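Local structure of CmeC (4MT4) at residues B[161-173]-B[244-256]. The protein forms a trimeric outer membrane channel of the outer membrane factor family in Campylobacter jejuni and probably serves in efflux transport. Numbering follows the deposited sequence.
Sequences QTYFNLVNAYENE and LYKNQSYQVFNLK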
loop_
_atom_site.group_PDB
_atom_site.type_symbol
_atom_site.label_atom_id
_atom_site.label_comp_id
_atom_site.label_asym_id
_atom_site.label_seq_id
_atom_site.Cartn_x
_atom_site.Cartn_y
_atom_site.Cartn_z
ATOM N N GLN B 161 -3.955 8.520 20.693
ATOM C CA GLN B 161 -3.338 9.678 20.059
ATOM C C GLN B 161 -4.341 10.482 19.235
ATOM O O GLN B 161 -4.168 11.685 19.039
ATOM C CB GLN B 161 -2.161 9.243 19.181
ATOM C CG GLN B 161 -0.942 8.768 19.965
ATOM C CD GLN B 161 0.254 8.481 19.078
ATOM O OE1 GLN B 161 0.105 8.204 17.888
ATOM N NE2 GLN B 161 1.450 8.553 19.652
ATOM N N THR B 162 -5.388 9.820 18.753
ATOM C CA THR B 162 -6.463 10.506 18.041
ATOM C C THR B 162 -7.318 11.287 19.033
ATOM O O THR B 162 -7.764 12.400 18.748
ATOM C CB THR B 162 -7.349 9.522 17.252
ATOM O OG1 THR B 162 -6.563 8.877 16.244
ATOM C CG2 THR B 162 -8.513 10.245 16.589
ATOM N N TYR B 163 -7.533 10.693 20.204
ATOM C CA TYR B 163 -8.266 11.350 21.280
ATOM C C TYR B 163 -7.581 12.647 21.694
ATOM O O TYR B 163 -8.224 13.687 21.817
ATOM C CB TYR B 163 -8.396 10.418 22.489
ATOM C CG TYR B 163 -8.900 11.093 23.749
ATOM C CD1 TYR B 163 -10.258 11.296 23.956
ATOM C CD2 TYR B 163 -8.018 11.520 24.734
ATOM C CE1 TYR B 163 -10.725 11.908 25.106
ATOM C CE2 TYR B 163 -8.473 12.135 25.888
ATOM C CZ TYR B 163 -9.828 12.326 26.068
ATOM O OH TYR B 163 -10.289 12.934 27.212
ATOM N N PHE B 164 -6.270 12.571 21.898
ATOM C CA PHE B 164 -5.483 13.718 22.333
ATOM C C PHE B 164 -5.398 14.794 21.255
ATOM O O PHE B 164 -5.368 15.986 21.560
ATOM C CB PHE B 164 -4.080 13.271 22.744
ATOM C CG PHE B 164 -4.004 12.733 24.145
ATOM C CD1 PHE B 164 -4.738 13.320 25.163
ATOM C CD2 PHE B 164 -3.211 11.637 24.444
ATOM C CE1 PHE B 164 -4.676 12.832 26.454
ATOM C CE2 PHE B 164 -3.145 11.141 25.735
ATOM C CZ PHE B 164 -3.880 11.740 26.742
ATOM N N ASN B 165 -5.356 14.371 19.995
ATOM C CA ASN B 165 -5.397 15.308 18.878
ATOM C C ASN B 165 -6.756 15.991 18.795
ATOM O O ASN B 165 -6.861 17.140 18.360
ATOM C CB ASN B 165 -5.085 14.600 17.560
ATOM C CG ASN B 165 -3.614 14.271 17.404
ATOM O OD1 ASN B 165 -2.756 14.900 18.024
ATOM N ND2 ASN B 165 -3.314 13.285 16.567
ATOM N N LEU B 166 -7.794 15.276 19.217
ATOM C CA LEU B 166 -9.142 15.827 19.246
ATOM C C LEU B 166 -9.283 16.862 20.359
ATOM O O LEU B 166 -9.846 17.937 20.148
ATOM C CB LEU B 166 -10.174 14.717 19.432
ATOM C CG LEU B 166 -11.618 15.192 19.605
ATOM C CD1 LEU B 166 -12.082 15.962 18.375
ATOM C CD2 LEU B 166 -12.547 14.025 19.896
ATOM N N VAL B 167 -8.769 16.529 21.540
ATOM C CA VAL B 167 -8.790 17.448 22.675
ATOM C C VAL B 167 -7.970 18.692 22.355
ATOM O O VAL B 167 -8.333 19.806 22.728
ATOM C CB VAL B 167 -8.244 16.787 23.959
ATOM C CG1 VAL B 167 -8.320 17.752 25.125
ATOM C CG2 VAL B 167 -9.017 15.517 24.272
ATOM N N ASN B 168 -6.859 18.483 21.657
ATOM C CA ASN B 168 -6.019 19.574 21.185
ATOM C C ASN B 168 -6.808 20.475 20.242
ATOM O O ASN B 168 -6.680 21.699 20.276
ATOM C CB ASN B 168 -4.780 19.020 20.481
ATOM C CG ASN B 168 -3.695 20.061 20.278
ATOM O OD1 ASN B 168 -2.605 19.741 19.807
ATOM N ND2 ASN B 168 -3.980 21.305 20.643
ATOM N N ALA B 169 -7.630 19.854 19.406
ATOM C CA ALA B 169 -8.447 20.581 18.445
ATOM C C ALA B 169 -9.565 21.350 19.141
ATOM O O ALA B 169 -9.917 22.453 18.728
ATOM C CB ALA B 169 -9.019 19.628 17.413
ATOM N N TYR B 170 -10.114 20.765 20.200
ATOM C CA TYR B 170 -11.141 21.431 20.993
ATOM C C TYR B 170 -10.578 22.664 21.693
ATOM O O TYR B 170 -11.210 23.721 21.715
ATOM C CB TYR B 170 -11.737 20.474 22.029
ATOM C CG TYR B 170 -12.920 19.669 21.539
ATOM C CD1 TYR B 170 -14.119 20.290 21.207
ATOM C CD2 TYR B 170 -12.846 18.286 21.429
ATOM C CE1 TYR B 170 -15.206 19.556 20.763
ATOM C CE2 TYR B 170 -13.928 17.544 20.990
ATOM C CZ TYR B 170 -15.105 18.184 20.657
ATOM O OH TYR B 170 -16.180 17.442 20.219
ATOM N N GLU B 171 -9.383 22.517 22.260
ATOM C CA GLU B 171 -8.728 23.595 22.994
ATOM C C GLU B 171 -8.407 24.785 22.097
ATOM O O GLU B 171 -8.634 25.934 22.475
ATOM C CB GLU B 171 -7.450 23.082 23.658
ATOM C CG GLU B 171 -7.695 22.207 24.878
ATOM C CD GLU B 171 -8.200 23.000 26.067
ATOM O OE1 GLU B 171 -7.394 23.735 26.676
ATOM O OE2 GLU B 171 -9.403 22.893 26.388
ATOM N N ASN B 172 -7.875 24.507 20.911
ATOM C CA ASN B 172 -7.558 25.563 19.959
ATOM C C ASN B 172 -8.819 26.232 19.419
ATOM O O ASN B 172 -8.828 27.436 19.160
ATOM C CB ASN B 172 -6.721 25.014 18.802
ATOM C CG ASN B 172 -5.297 24.699 19.213
ATOM O OD1 ASN B 172 -4.813 25.181 20.236
ATOM N ND2 ASN B 172 -4.614 23.892 18.409
ATOM N N GLU B 173 -9.880 25.448 19.256
ATOM C CA GLU B 173 -11.153 25.977 18.782
ATOM C C GLU B 173 -11.792 26.895 19.818
ATOM O O GLU B 173 -12.340 27.945 19.479
ATOM C CB GLU B 173 -12.112 24.839 18.434
ATOM C CG GLU B 173 -13.505 25.306 18.043
ATOM C CD GLU B 173 -14.478 24.160 17.879
ATOM O OE1 GLU B 173 -14.024 22.998 17.877
ATOM O OE2 GLU B 173 -15.693 24.420 17.759
ATOM N N LEU B 244 -22.627 9.964 12.825
ATOM C CA LEU B 244 -23.179 11.091 12.083
ATOM C C LEU B 244 -23.372 12.360 12.914
ATOM O O LEU B 244 -23.018 13.453 12.468
ATOM C CB LEU B 244 -24.521 10.700 11.459
ATOM C CG LEU B 244 -24.506 10.073 10.065
ATOM C CD1 LEU B 244 -25.907 9.641 9.661
ATOM C CD2 LEU B 244 -23.940 11.055 9.055
ATOM N N TYR B 245 -23.935 12.225 14.110
ATOM C CA TYR B 245 -24.435 13.396 14.824
ATOM C C TYR B 245 -23.796 13.664 16.189
ATOM O O TYR B 245 -23.757 14.809 16.639
ATOM C CB TYR B 245 -25.953 13.278 14.992
ATOM C CG TYR B 245 -26.686 13.042 13.689
ATOM C CD1 TYR B 245 -26.739 14.029 12.711
ATOM C CD2 TYR B 245 -27.323 11.834 13.436
ATOM C CE1 TYR B 245 -27.404 13.815 11.518
ATOM C CE2 TYR B 245 -27.991 11.612 12.247
ATOM C CZ TYR B 245 -28.029 12.606 11.291
ATOM O OH TYR B 245 -28.693 12.393 10.105
ATOM N N LYS B 246 -23.296 12.626 16.850
ATOM C CA LYS B 246 -22.782 12.792 18.207
ATOM C C LYS B 246 -21.372 13.381 18.261
ATOM O O LYS B 246 -20.653 13.406 17.263
ATOM C CB LYS B 246 -22.801 11.457 18.949
ATOM C CG LYS B 246 -24.191 10.977 19.319
ATOM C CD LYS B 246 -24.135 9.980 20.462
ATOM C CE LYS B 246 -25.522 9.695 21.010
ATOM N NZ LYS B 246 -25.468 9.233 22.424
ATOM N N ASN B 247 -20.991 13.858 19.444
ATOM C CA ASN B 247 -19.655 14.395 19.673
ATOM C C ASN B 247 -18.891 13.554 20.690
ATOM O O ASN B 247 -19.254 12.410 20.959
ATOM C CB ASN B 247 -19.730 15.849 20.142
ATOM C CG ASN B 247 -20.459 16.742 19.158
ATOM O OD1 ASN B 247 -19.889 17.181 18.160
ATOM N ND2 ASN B 247 -21.727 17.022 19.441
ATOM N N GLN B 248 -17.835 14.125 21.261
ATOM C CA GLN B 248 -16.995 13.389 22.199
ATOM C C GLN B 248 -16.685 14.197 23.455
ATOM O O GLN B 248 -16.050 15.250 23.388
ATOM C CB GLN B 248 -15.690 12.965 21.520
ATOM C CG GLN B 248 -14.715 12.251 22.444
ATOM C CD GLN B 248 -15.241 10.916 22.935
ATOM O OE1 GLN B 248 -15.864 10.168 22.183
ATOM N NE2 GLN B 248 -14.994 10.614 24.204
ATOM N N SER B 249 -17.144 13.697 24.598
ATOM C CA SER B 249 -16.789 14.277 25.887
ATOM C C SER B 249 -15.315 14.007 26.164
ATOM O O SER B 249 -14.805 12.942 25.822
ATOM C CB SER B 249 -17.658 13.699 27.006
ATOM O OG SER B 249 -19.034 13.943 26.770
ATOM N N TYR B 250 -14.630 14.964 26.780
ATOM C CA TYR B 250 -13.192 14.827 26.988
ATOM C C TYR B 250 -12.698 15.498 28.268
ATOM O O TYR B 250 -13.471 16.099 29.015
ATOM C CB TYR B 250 -12.434 15.393 25.785
ATOM C CG TYR B 250 -12.615 16.882 25.589
ATOM C CD1 TYR B 250 -13.706 17.384 24.893
ATOM C CD2 TYR B 250 -11.691 17.786 26.098
ATOM C CE1 TYR B 250 -13.874 18.745 24.712
ATOM C CE2 TYR B 250 -11.849 19.145 25.923
ATOM C CZ TYR B 250 -12.941 19.620 25.230
ATOM O OH TYR B 250 -13.103 20.975 25.051
ATOM N N GLN B 251 -11.394 15.385 28.503
ATOM C CA GLN B 251 -10.758 15.948 29.686
ATOM C C GLN B 251 -9.385 16.507 29.331
ATOM O O GLN B 251 -8.597 15.845 28.655
ATOM C CB GLN B 251 -10.633 14.887 30.780
ATOM C CG GLN B 251 -9.678 15.250 31.904
ATOM C CD GLN B 251 -9.496 14.121 32.899
ATOM O OE1 GLN B 251 -10.469 13.546 33.385
ATOM N NE2 GLN B 251 -8.245 13.790 33.197
ATOM N N VAL B 252 -9.110 17.727 29.786
ATOM C CA VAL B 252 -7.836 18.393 29.525
ATOM C C VAL B 252 -6.659 17.623 30.121
ATOM O O VAL B 252 -6.720 17.157 31.260
ATOM C CB VAL B 252 -7.842 19.840 30.079
ATOM C CG1 VAL B 252 -6.424 20.348 30.330
ATOM C CG2 VAL B 252 -8.586 20.767 29.131
ATOM N N PHE B 253 -5.595 17.483 29.337
ATOM C CA PHE B 253 -4.386 16.811 29.793
ATOM C C PHE B 253 -3.572 17.705 30.719
ATOM O O PHE B 253 -3.197 18.819 30.354
ATOM C CB PHE B 253 -3.529 16.379 28.599
ATOM C CG PHE B 253 -2.192 15.808 28.986
ATOM C CD1 PHE B 253 -2.084 14.495 29.410
ATOM C CD2 PHE B 253 -1.042 16.582 28.918
ATOM C CE1 PHE B 253 -0.858 13.964 29.764
ATOM C CE2 PHE B 253 0.187 16.054 29.273
ATOM C CZ PHE B 253 0.278 14.744 29.696
ATOM N N ASN B 254 -3.300 17.207 31.920
ATOM C CA ASN B 254 -2.452 17.916 32.869
ATOM C C ASN B 254 -1.116 17.209 33.067
ATOM O O ASN B 254 -1.061 15.986 33.195
ATOM C CB ASN B 254 -3.168 18.077 34.211
ATOM C CG ASN B 254 -3.884 19.410 34.332
ATOM O OD1 ASN B 254 -3.934 20.190 33.380
ATOM N ND2 ASN B 254 -4.442 19.677 35.506
ATOM N N LEU B 255 -0.043 17.992 33.088
ATOM C CA LEU B 255 1.310 17.450 33.136
ATOM C C LEU B 255 1.577 16.688 34.431
ATOM O O LEU B 255 1.580 17.264 35.520
ATOM C CB LEU B 255 2.338 18.575 32.962
ATOM C CG LEU B 255 3.812 18.211 32.738
ATOM C CD1 LEU B 255 4.576 18.060 34.050
ATOM C CD2 LEU B 255 3.945 16.963 31.876
ATOM N N LYS B 256 1.792 15.384 34.294
ATOM C CA LYS B 256 2.247 14.550 35.397
ATOM C C LYS B 256 3.479 13.778 34.948
ATOM O O LYS B 256 3.935 13.936 33.816
ATOM C CB LYS B 256 1.145 13.590 35.855
ATOM C CG LYS B 256 0.602 12.696 34.751
ATOM C CD LYS B 256 -0.425 11.703 35.280
ATOM C CE LYS B 256 0.213 10.688 36.214
ATOM N NZ LYS B 256 -0.757 9.647 36.651
#
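The phenol oxygen of Tyr163 is gripped from two residues: Gln251 N donates to Tyr163 OH at 3.0 Å, with an N-H...O angle of 142°, and Asp43 OD2 is hydrogen-bonded to the same atom. A tyrosine suits this place because its long, rigid ring carries a polar end from the helix to the loop backbone, while Tyr163 CE1 packs on Tyr250 CB at 3.9 Å. One helical turn on, Val167 and then Tyr170 meet the ring of Tyr250. With CG between its backbone N and carbonyl carbon (chi1 65°), this ring runs along the helix and forms an offset stack with Tyr170, planes at 15°, an overlap that two flat rings suit. Val167 approaches it obliquely, CG1 3.5 Å from Tyr250 CD2; the branched side chain brings both methyls to the tyrosine. To one side, Leu166 CD2 rests on Gln248 CB at 3.7 Å, the glutamine giving methylenes to leucine while its NE2 bonds to Ser249 O; to the other, the apolar rings of Phe164 and Phe253 meet obliquely. The largely extended segment 244-256 runs across helix 129-195 as a connector packed on the helical bundle, consistent with the equatorial region of outer membrane factors, among helices 201-236, 411-445 and 44-56.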